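Local coordinates for nitrogenase molybdenum-iron protein alpha chain (PDB 4WES) that forms, with the beta chain, the nitrogenase component that reduces dinitrogen to ammonium at an iron-molybdenum-sulfur cluster carrying homocitrate, at residues D7-K12 against I439-M444; D109-D114 against V120-D125; M444-M449 against K468-K473. All blocks are in the same frame, centred on the assembly; numbering follows the deposited sequence.

Interaction 1 of 3, residues D7-K12 against I439-M444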
loop_
_atom_site.group_PDB
_atom_site.type_symbol
_atom_site.label_atom_id
_atom_site.label_comp_id
_atom_site.label_asym_id
_atom_site.label_seq_id
_atom_site.Cartn_x
_atom_site.Cartn_y
_atom_site.Cartn_z
ATOM N N ASP A 7 36.994 34.747 -6.036
ATOM C CA ASP A 7 37.162 35.539 -4.823
ATOM C C ASP A 7 35.975 35.379 -3.847
ATOM O O ASP A 7 36.142 35.310 -2.620
ATOM C CB ASP A 7 37.342 37.006 -5.214
ATOM C CG ASP A 7 38.599 37.250 -6.023
ATOM O OD1 ASP A 7 38.504 38.057 -6.976
ATOM O OD2 ASP A 7 39.666 36.672 -5.711
ATOM N N GLU A 8 34.774 35.381 -4.404
ATOM C CA GLU A 8 33.555 35.229 -3.617
ATOM C C GLU A 8 33.510 33.885 -2.903
ATOM O O GLU A 8 33.096 33.805 -1.759
ATOM C CB GLU A 8 32.343 35.446 -4.518
ATOM C CG GLU A 8 32.268 36.887 -4.973
ATOM C CD GLU A 8 31.265 37.149 -6.073
ATOM O OE1 GLU A 8 30.862 36.191 -6.755
ATOM O OE2 GLU A 8 30.909 38.330 -6.265
ATOM N N ILE A 9 33.930 32.834 -3.608
ATOM C CA ILE A 9 34.009 31.510 -2.993
ATOM C C ILE A 9 35.059 31.497 -1.873
ATOM O O ILE A 9 34.837 30.916 -0.806
ATOM C CB ILE A 9 34.347 30.414 -4.043
ATOM C CG1 ILE A 9 33.177 30.217 -4.990
ATOM C CG2 ILE A 9 34.675 29.110 -3.357
ATOM C CD1 ILE A 9 33.548 29.438 -6.220
ATOM N N LEU A 10 36.204 32.116 -2.120
ATOM C CA LEU A 10 37.296 32.047 -1.162
ATOM C C LEU A 10 37.117 32.862 0.110
ATOM O O LEU A 10 37.810 32.617 1.104
ATOM C CB LEU A 10 38.606 32.440 -1.834
ATOM C CG LEU A 10 39.185 31.532 -2.913
ATOM C CD1 LEU A 10 40.391 32.146 -3.591
ATOM C CD2 LEU A 10 39.550 30.164 -2.360
ATOM N N GLU A 11 36.240 33.866 0.076
ATOM C CA GLU A 11 36.250 34.903 1.106
ATOM C C GLU A 11 36.138 34.357 2.516
ATOM O O GLU A 11 36.813 34.844 3.411
ATOM C CB GLU A 11 35.140 35.916 0.827
ATOM C CG GLU A 11 35.043 36.998 1.887
ATOM C CD GLU A 11 36.230 37.941 1.877
ATOM O OE1 GLU A 11 36.457 38.642 2.895
ATOM O OE2 GLU A 11 36.933 37.981 0.843
ATOM N N LYS A 12 35.263 33.384 2.734
ATOM C CA LYS A 12 34.932 32.978 4.110
ATOM C C LYS A 12 35.954 32.014 4.739
ATOM O O LYS A 12 35.971 31.815 5.979
ATOM C CB LYS A 12 33.531 32.345 4.139
ATOM C CG LYS A 12 32.913 32.218 5.515
ATOM C CD LYS A 12 31.490 31.688 5.400
ATOM C CE LYS A 12 30.762 31.617 6.733
ATOM N NZ LYS A 12 29.425 30.954 6.576
ATOM N N ILE A 439 34.141 28.201 -14.644
ATOM C CA ILE A 439 34.927 27.935 -13.471
ATOM C C ILE A 439 35.011 26.447 -13.184
ATOM O O ILE A 439 34.041 25.712 -13.355
ATOM C CB ILE A 439 34.382 28.727 -12.254
ATOM C CG1 ILE A 439 35.320 28.733 -11.032
ATOM C CG2 ILE A 439 32.975 28.302 -11.892
ATOM C CD1 ILE A 439 34.948 29.795 -10.027
ATOM N N LEU A 440 36.198 26.036 -12.729
ATOM C CA LEU A 440 36.446 24.679 -12.309
ATOM C C LEU A 440 36.715 24.677 -10.816
ATOM O O LEU A 440 37.465 25.512 -10.322
ATOM C CB LEU A 440 37.648 24.114 -13.061
ATOM C CG LEU A 440 37.369 23.913 -14.554
ATOM C CD1 LEU A 440 37.698 25.126 -15.391
ATOM C CD2 LEU A 440 37.966 22.640 -15.128
ATOM N N ILE A 441 36.102 23.702 -10.118
ATOM C CA ILE A 441 36.272 23.587 -8.668
ATOM C C ILE A 441 36.594 22.128 -8.313
ATOM O O ILE A 441 35.739 21.239 -8.390
ATOM C CB ILE A 441 35.015 24.022 -7.885
ATOM C CG1 ILE A 441 34.562 25.441 -8.282
ATOM C CG2 ILE A 441 35.316 23.924 -6.400
ATOM C CD1 ILE A 441 33.232 25.840 -7.668
ATOM N N ASP A 442 37.823 21.887 -7.898
ATOM C CA ASP A 442 38.269 20.570 -7.469
ATOM C C ASP A 442 37.903 20.354 -6.005
ATOM O O ASP A 442 38.113 21.221 -5.158
ATOM C CB ASP A 442 39.776 20.431 -7.679
ATOM C CG ASP A 442 40.317 19.115 -7.208
ATOM O OD1 ASP A 442 39.993 18.106 -7.875
ATOM O OD2 ASP A 442 41.027 19.099 -6.182
ATOM N N ASP A 443 37.382 19.160 -5.698
ATOM C CA ASP A 443 36.945 18.820 -4.341
ATOM C C ASP A 443 36.006 19.910 -3.810
ATOM O O ASP A 443 36.141 20.401 -2.688
ATOM C CB ASP A 443 38.141 18.573 -3.412
ATOM C CG ASP A 443 37.799 17.818 -2.118
ATOM O OD1 ASP A 443 36.663 17.335 -1.923
ATOM O OD2 ASP A 443 38.730 17.750 -1.249
ATOM N N MET A 444 35.026 20.273 -4.610
ATOM C CA MET A 444 34.005 21.255 -4.210
ATOM C C MET A 444 33.324 20.829 -2.943
ATOM O O MET A 444 32.811 19.700 -2.849
ATOM C CB MET A 444 32.952 21.364 -5.319
ATOM C CG MET A 444 31.944 22.460 -5.039
ATOM S SD MET A 444 30.525 22.455 -6.172
ATOM C CE MET A 444 29.679 21.000 -5.650
#
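Ile9 meets Ile439 and Ile441 through methyl groups alone, a small worked example in which a single side chain of a terminal helix makes the contact with strand 439-441. Its CD1 lies 3.9 Å from CD1 of Ile441 and 4.1 Å from CD1 of Ile439. In both pairs the chains reach toward each other tip to tip, so one helix methyl touches the ends of two branches that leave the same side of the strand, two residues apart. The backbones stay well separated, with the CA atoms of Ile9 and Ile441 10.0 Å from each other, and no hydrogen bond passes between the segments. CG1 of Ile439 stands opposite its own backbone N (chi1 -168°), whereas in Ile441 it lies beside the N (chi1 -54°); the two rotamers bring both CD1 ends to the same methyl. Further out, Ile25 of strand 25-27 touches Ile9, Leu10 and Ile439, and Val451 of helix 446-456 also packs on Ile9. Strand 439-441 runs between strand 25-27, antiparallel to it, and the parallel strand 361-367, while helix 5-10 lies against this part of the mixed sheet beside helix 446-456.

Interaction 2 of 3, residues D109-D114 against V120-D125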
loop_
_atom_site.group_PDB
_atom_site.type_symbol
_atom_site.label_atom_id
_atom_site.label_comp_id
_atom_site.label_asym_id
_atom_site.label_seq_id
_atom_site.Cartn_x
_atom_site.Cartn_y
_atom_site.Cartn_z
ATOM N N ASP A 109 32.958 -9.573 8.709
ATOM C CA ASP A 109 32.210 -9.066 9.855
ATOM C C ASP A 109 33.089 -9.022 11.122
ATOM O O ASP A 109 32.759 -9.585 12.146
ATOM C CB ASP A 109 30.952 -9.924 10.063
ATOM C CG ASP A 109 29.996 -9.434 11.118
ATOM O OD1 ASP A 109 30.012 -8.238 11.501
ATOM O OD2 ASP A 109 29.175 -10.277 11.535
ATOM N N MET A 110 34.215 -8.321 11.003
ATOM C CA MET A 110 35.199 -8.335 12.068
ATOM C C MET A 110 34.594 -7.823 13.380
ATOM O O MET A 110 33.818 -6.852 13.402
ATOM C CB MET A 110 36.434 -7.540 11.637
ATOM C CG MET A 110 37.282 -8.173 10.517
ATOM S SD MET A 110 38.665 -7.153 9.884
ATOM C CE MET A 110 39.431 -6.611 11.394
ATOM N N GLN A 111 34.995 -8.521 14.431
ATOM C CA GLN A 111 34.582 -8.220 15.794
ATOM C C GLN A 111 35.788 -7.773 16.615
ATOM O O GLN A 111 36.932 -7.797 16.129
ATOM C CB GLN A 111 33.962 -9.483 16.415
ATOM C CG GLN A 111 32.779 -10.031 15.662
ATOM C CD GLN A 111 31.612 -9.091 15.744
ATOM O OE1 GLN A 111 31.074 -8.846 16.835
ATOM N NE2 GLN A 111 31.180 -8.565 14.619
ATOM N N GLU A 112 35.549 -7.388 17.863
ATOM C CA GLU A 112 36.665 -6.931 18.685
ATOM C C GLU A 112 37.747 -8.011 18.815
ATOM O O GLU A 112 38.955 -7.693 18.843
ATOM C CB GLU A 112 36.176 -6.466 20.061
ATOM C CG GLU A 112 37.268 -5.779 20.883
ATOM C CD GLU A 112 36.782 -5.038 22.095
ATOM O OE1 GLU A 112 37.360 -3.970 22.434
ATOM O OE2 GLU A 112 35.838 -5.554 22.700
ATOM N N SER A 113 37.358 -9.283 18.902
ATOM C CA SER A 113 38.356 -10.359 18.963
ATOM C C SER A 113 39.300 -10.349 17.769
ATOM O O SER A 113 40.499 -10.634 17.891
ATOM C CB SER A 113 37.686 -11.706 19.114
ATOM O OG SER A 113 36.817 -12.000 18.041
ATOM N N ASP A 114 38.774 -10.045 16.580
ATOM C CA ASP A 114 39.631 -9.965 15.412
ATOM C C ASP A 114 40.598 -8.792 15.493
ATOM O O ASP A 114 41.743 -8.887 15.072
ATOM C CB ASP A 114 38.744 -9.868 14.178
ATOM C CG ASP A 114 37.802 -11.059 14.073
ATOM O OD1 ASP A 114 38.321 -12.216 13.909
ATOM O OD2 ASP A 114 36.570 -10.846 14.192
ATOM N N VAL A 120 43.060 -13.029 10.639
ATOM C CA VAL A 120 43.439 -13.908 9.535
ATOM C C VAL A 120 42.785 -15.271 9.564
ATOM O O VAL A 120 42.481 -15.828 8.514
ATOM C CB VAL A 120 44.973 -14.070 9.427
ATOM C CG1 VAL A 120 45.628 -12.758 9.006
ATOM C CG2 VAL A 120 45.584 -14.621 10.713
ATOM N N ASN A 121 42.493 -15.804 10.743
ATOM C CA ASN A 121 41.810 -17.110 10.764
ATOM C C ASN A 121 40.369 -16.990 10.331
ATOM O O ASN A 121 39.884 -17.850 9.605
ATOM C CB ASN A 121 41.883 -17.743 12.145
ATOM C CG ASN A 121 43.243 -18.286 12.431
ATOM O OD1 ASN A 121 43.683 -18.294 13.575
ATOM N ND2 ASN A 121 43.927 -18.737 11.379
ATOM N N LYS A 122 39.691 -15.897 10.682
ATOM C CA LYS A 122 38.338 -15.723 10.229
ATOM C C LYS A 122 38.300 -15.513 8.721
ATOM O O LYS A 122 37.417 -16.002 8.025
ATOM C CB LYS A 122 37.661 -14.559 10.955
ATOM C CG LYS A 122 36.154 -14.489 10.734
ATOM C CD LYS A 122 35.475 -13.457 11.608
ATOM C CE LYS A 122 33.974 -13.627 11.622
ATOM N NZ LYS A 122 33.338 -12.505 12.371
ATOM N N LEU A 123 39.277 -14.762 8.208
ATOM C CA LEU A 123 39.359 -14.546 6.777
ATOM C C LEU A 123 39.563 -15.879 6.036
ATOM O O LEU A 123 38.887 -16.158 5.050
ATOM C CB LEU A 123 40.474 -13.574 6.416
ATOM C CG LEU A 123 40.705 -13.329 4.954
ATOM C CD1 LEU A 123 39.452 -12.819 4.263
ATOM C CD2 LEU A 123 41.869 -12.386 4.779
ATOM N N LYS A 124 40.522 -16.688 6.491
ATOM C CA LYS A 124 40.719 -18.012 5.881
ATOM C C LYS A 124 39.417 -18.793 5.885
ATOM O O LYS A 124 39.015 -19.372 4.868
ATOM C CB LYS A 124 41.776 -18.787 6.693
ATOM C CG LYS A 124 41.832 -20.272 6.371
ATOM C CD LYS A 124 42.926 -20.994 7.127
ATOM C CE LYS A 124 42.758 -20.959 8.612
ATOM N NZ LYS A 124 41.664 -21.840 9.121
ATOM N N ASP A 125 38.758 -18.847 7.034
ATOM C CA ASP A 125 37.543 -19.615 7.147
ATOM C C ASP A 125 36.422 -19.093 6.274
ATOM O O ASP A 125 35.661 -19.878 5.688
ATOM C CB ASP A 125 37.092 -19.728 8.601
ATOM C CG ASP A 125 38.025 -20.549 9.480
ATOM O OD1 ASP A 125 38.883 -21.291 8.967
ATOM O OD2 ASP A 125 37.855 -20.451 10.741
HETATM O O HOH W 1 30.526 -12.649 12.476
HETATM O O HOH W 2 40.172 -14.265 13.183
HETATM O O HOH W 3 34.769 -12.742 14.806
#
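Lys122 carries the whole of this contact from its own side, reaching from the first turn of helix 120-134 to the backbone of Asp109 and the carboxylate of Asp114. Its backbone N begins the link: a water accepts from it and donates to Asp114 OD1. CB of Lys122 then lies 3.8 Å from Asp114 OD1, and farther along the same chain its CD is 3.8 Å from Asp114 OD2, the two side chains crossing at about a right angle. With CG opposite the backbone N (chi1 -168°) and the later torsions extended, the lysine spans the gap almost straight. At its end Lys122 NZ donates to Asp109 O over 3.0 Å, from above the carbonyl plane. Gln111 NE2 gives Asp109 O a second bond of 3.1 Å from the opposite face, so this carbonyl is gripped on both sides. Two further waters accept from NZ; one donates to Asp109 OD2, the other to Asp114 OD2. Thr108 O is a weak additional acceptor, ranking below Asp109 O and the two waters. Asp114 is itself positioned from its own segment, since its OD2 takes the N-H of Gln111, the N-cap of helix 112-117, on its anti lone pair, with Gln111 N 2.8 Å from Asp114 OD2. The Asp109 carboxylate has stronger partners in Lys21 and Arg16 of the beta chain, which tie this loop to that chain by salt bridges. Chemically, the ammonium is held mainly by a carbonyl and bridging waters: Asp114 OD2 remains 4.1 Å from Lys122 NZ, beyond a salt bridge, so a water relays the hydrogen bond between them, and the nearby carboxylate would probably favour the charged ammonium electrostatically.

Interaction 3 of 3, residues M444-M449 against K468-K473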
loop_
_atom_site.group_PDB
_atom_site.type_symbol
_atom_site.label_atom_id
_atom_site.label_comp_id
_atom_site.label_asym_id
_atom_site.label_seq_id
_atom_site.Cartn_x
_atom_site.Cartn_y
_atom_site.Cartn_z
ATOM N N MET A 444 35.026 20.273 -4.610
ATOM C CA MET A 444 34.005 21.255 -4.210
ATOM C C MET A 444 33.324 20.829 -2.943
ATOM O O MET A 444 32.811 19.700 -2.849
ATOM C CB MET A 444 32.952 21.364 -5.319
ATOM C CG MET A 444 31.944 22.460 -5.039
ATOM S SD MET A 444 30.525 22.455 -6.172
ATOM C CE MET A 444 29.679 21.000 -5.650
ATOM N N ASN A 445 33.280 21.738 -1.971
ATOM C CA ASN A 445 32.638 21.454 -0.691
ATOM C C ASN A 445 31.311 22.181 -0.571
ATOM O O ASN A 445 30.917 22.934 -1.448
ATOM C CB ASN A 445 33.602 21.746 0.449
ATOM C CG ASN A 445 34.026 23.184 0.479
ATOM O OD1 ASN A 445 33.188 24.100 0.480
ATOM N ND2 ASN A 445 35.337 23.424 0.525
ATOM N N HIS A 446 30.627 21.961 0.541
ATOM C CA HIS A 446 29.303 22.544 0.737
ATOM C C HIS A 446 29.342 24.062 0.669
ATOM O O HIS A 446 28.508 24.670 0.024
ATOM C CB HIS A 446 28.726 22.067 2.080
ATOM C CG HIS A 446 27.412 22.669 2.388
ATOM N ND1 HIS A 446 26.280 22.407 1.649
ATOM C CD2 HIS A 446 27.061 23.594 3.311
ATOM C CE1 HIS A 446 25.294 23.149 2.109
ATOM N NE2 HIS A 446 25.733 23.840 3.133
ATOM N N HIS A 447 30.316 24.669 1.353
ATOM C CA HIS A 447 30.473 26.110 1.290
ATOM C C HIS A 447 30.602 26.602 -0.140
ATOM O O HIS A 447 29.918 27.557 -0.556
ATOM C CB HIS A 447 31.724 26.541 2.099
ATOM C CG HIS A 447 32.164 27.922 1.785
ATOM N ND1 HIS A 447 31.536 29.038 2.311
ATOM C CD2 HIS A 447 33.094 28.386 0.910
ATOM C CE1 HIS A 447 32.068 30.117 1.777
ATOM N NE2 HIS A 447 33.021 29.761 0.934
ATOM N N ASP A 448 31.497 25.982 -0.909
ATOM C CA ASP A 448 31.738 26.419 -2.264
ATOM C C ASP A 448 30.435 26.322 -3.079
ATOM O O ASP A 448 30.083 27.216 -3.858
ATOM C CB ASP A 448 32.767 25.513 -2.944
ATOM C CG ASP A 448 34.112 25.462 -2.296
ATOM O OD1 ASP A 448 34.510 26.443 -1.615
ATOM O OD2 ASP A 448 34.746 24.391 -2.492
ATOM N N MET A 449 29.749 25.201 -2.912
ATOM C CA MET A 449 28.538 24.956 -3.687
ATOM C C MET A 449 27.461 26.026 -3.396
ATOM O O MET A 449 26.771 26.497 -4.316
ATOM C CB MET A 449 28.008 23.558 -3.401
ATOM C CG MET A 449 26.871 23.191 -4.325
ATOM S SD MET A 449 26.114 21.588 -3.969
ATOM C CE MET A 449 25.189 22.002 -2.494
ATOM N N LYS A 468 22.189 16.275 -3.661
ATOM C CA LYS A 468 20.920 16.413 -4.405
ATOM C C LYS A 468 19.875 17.206 -3.591
ATOM O O LYS A 468 19.298 18.165 -4.102
ATOM C CB LYS A 468 20.323 15.042 -4.737
ATOM C CG LYS A 468 19.007 15.162 -5.491
ATOM C CD LYS A 468 18.325 13.815 -5.704
ATOM C CE LYS A 468 17.014 13.909 -6.444
ATOM N NZ LYS A 468 17.176 14.047 -7.910
ATOM N N PHE A 469 19.595 16.745 -2.387
ATOM C CA PHE A 469 18.507 17.350 -1.619
ATOM C C PHE A 469 18.890 18.724 -1.045
ATOM O O PHE A 469 18.009 19.551 -0.830
ATOM C CB PHE A 469 17.971 16.387 -0.565
ATOM C CG PHE A 469 17.475 15.114 -1.163
ATOM C CD1 PHE A 469 16.368 15.106 -2.008
ATOM C CD2 PHE A 469 18.102 13.903 -0.887
ATOM C CE1 PHE A 469 15.932 13.941 -2.608
ATOM C CE2 PHE A 469 17.657 12.741 -1.474
ATOM C CZ PHE A 469 16.591 12.754 -2.327
ATOM N N VAL A 470 20.171 18.950 -0.804
ATOM C CA VAL A 470 20.623 20.278 -0.390
ATOM C C VAL A 470 20.253 21.278 -1.463
ATOM O O VAL A 470 19.716 22.356 -1.186
ATOM C CB VAL A 470 22.166 20.286 -0.158
ATOM C CG1 VAL A 470 22.698 21.686 0.078
ATOM C CG2 VAL A 470 22.537 19.357 0.990
ATOM N N ILE A 471 20.552 20.931 -2.711
ATOM C CA ILE A 471 20.297 21.804 -3.841
ATOM C C ILE A 471 18.758 21.980 -4.021
ATOM O O ILE A 471 18.253 23.096 -4.199
ATOM C CB ILE A 471 20.925 21.214 -5.130
ATOM C CG1 ILE A 471 22.444 21.157 -4.999
ATOM C CG2 ILE A 471 20.493 22.026 -6.355
ATOM C CD1 ILE A 471 23.091 20.161 -5.971
ATOM N N GLN A 472 18.028 20.875 -3.967
ATOM C CA GLN A 472 16.583 20.953 -4.215
ATOM C C GLN A 472 15.805 21.645 -3.089
ATOM O O GLN A 472 14.784 22.269 -3.367
ATOM C CB GLN A 472 16.007 19.582 -4.552
ATOM C CG GLN A 472 16.631 19.025 -5.814
ATOM C CD GLN A 472 15.846 17.969 -6.546
ATOM O OE1 GLN A 472 16.031 17.807 -7.768
ATOM N NE2 GLN A 472 15.015 17.214 -5.857
ATOM N N LYS A 473 16.291 21.585 -1.851
ATOM C CA LYS A 473 15.672 22.341 -0.762
ATOM C C LYS A 473 15.681 23.840 -1.095
ATOM O O LYS A 473 14.816 24.591 -0.643
ATOM C CB LYS A 473 16.390 22.135 0.570
ATOM C CG LYS A 473 16.139 20.819 1.275
ATOM C CD LYS A 473 14.765 20.637 1.859
ATOM C CE LYS A 473 14.739 19.384 2.701
ATOM N NZ LYS A 473 13.399 19.113 3.296
#
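The imidazole of His446 presents its edge to Val470: CG1 of the valine lies near the ring plane, 3.6 Å from CE1 of His446. Tyr216 of the beta chain meets the same ring with the two planes at about 70°, so the ring touches both helix 465-473 and the beta chain. One turn on from His446, Met449 supplies the apolar centre of the contact. A bend at the thioether (chi3 74°) sets the Met449 methyl CE 3.6 Å from Val470 CG1 and 3.8 Å from Ile471 CG1, while its SD meets CG1 and CD1 of Ile471 where the two chains cross at about a right angle. Val470 CG1 is thus shared by a ring edge and a methyl. Phe461 of strand 460-462 packs on both Met449 and Ile471. The start of helix 446-456 is fixed by reciprocal bonds: Asp448 N donates to Asn445 OD1 at 2.9 Å, and Asn445 N donates to Asp448 OD2 at 3.1 Å. This pair is a capping box. In topology, strand 439-441, helix 446-456 and strand 460-462, which runs parallel to the first strand with two others between them in the sheet, form a beta-alpha-beta crossover; helix 465-473 follows and packs on the crossover helix.

How the interactions relate
Interactions 1 and 3 form one continuous region: their centres are 13 Å apart, they share Met444, and strand 439-441 of the first leads into helix 446-456 of the second. A probable hydrogen bond of 2.8 Å from His447 NE2 to Ile9 O joins them directly, and Ile9 CG2 packs on Asp448. Interaction 2 stands apart, its centre 44 Å from that of interaction 1 and 39 Å from that of interaction 3. Interactions 2 and 3 approach different cofactors, while interaction 1 lies away from both. The Met110 side chain is about 8 Å from the [8Fe-7S] cluster; the side chain of Ile471 is about 11 Å from the bound homocitrate (3-hydroxy-3-carboxy-adipic acid, HCA).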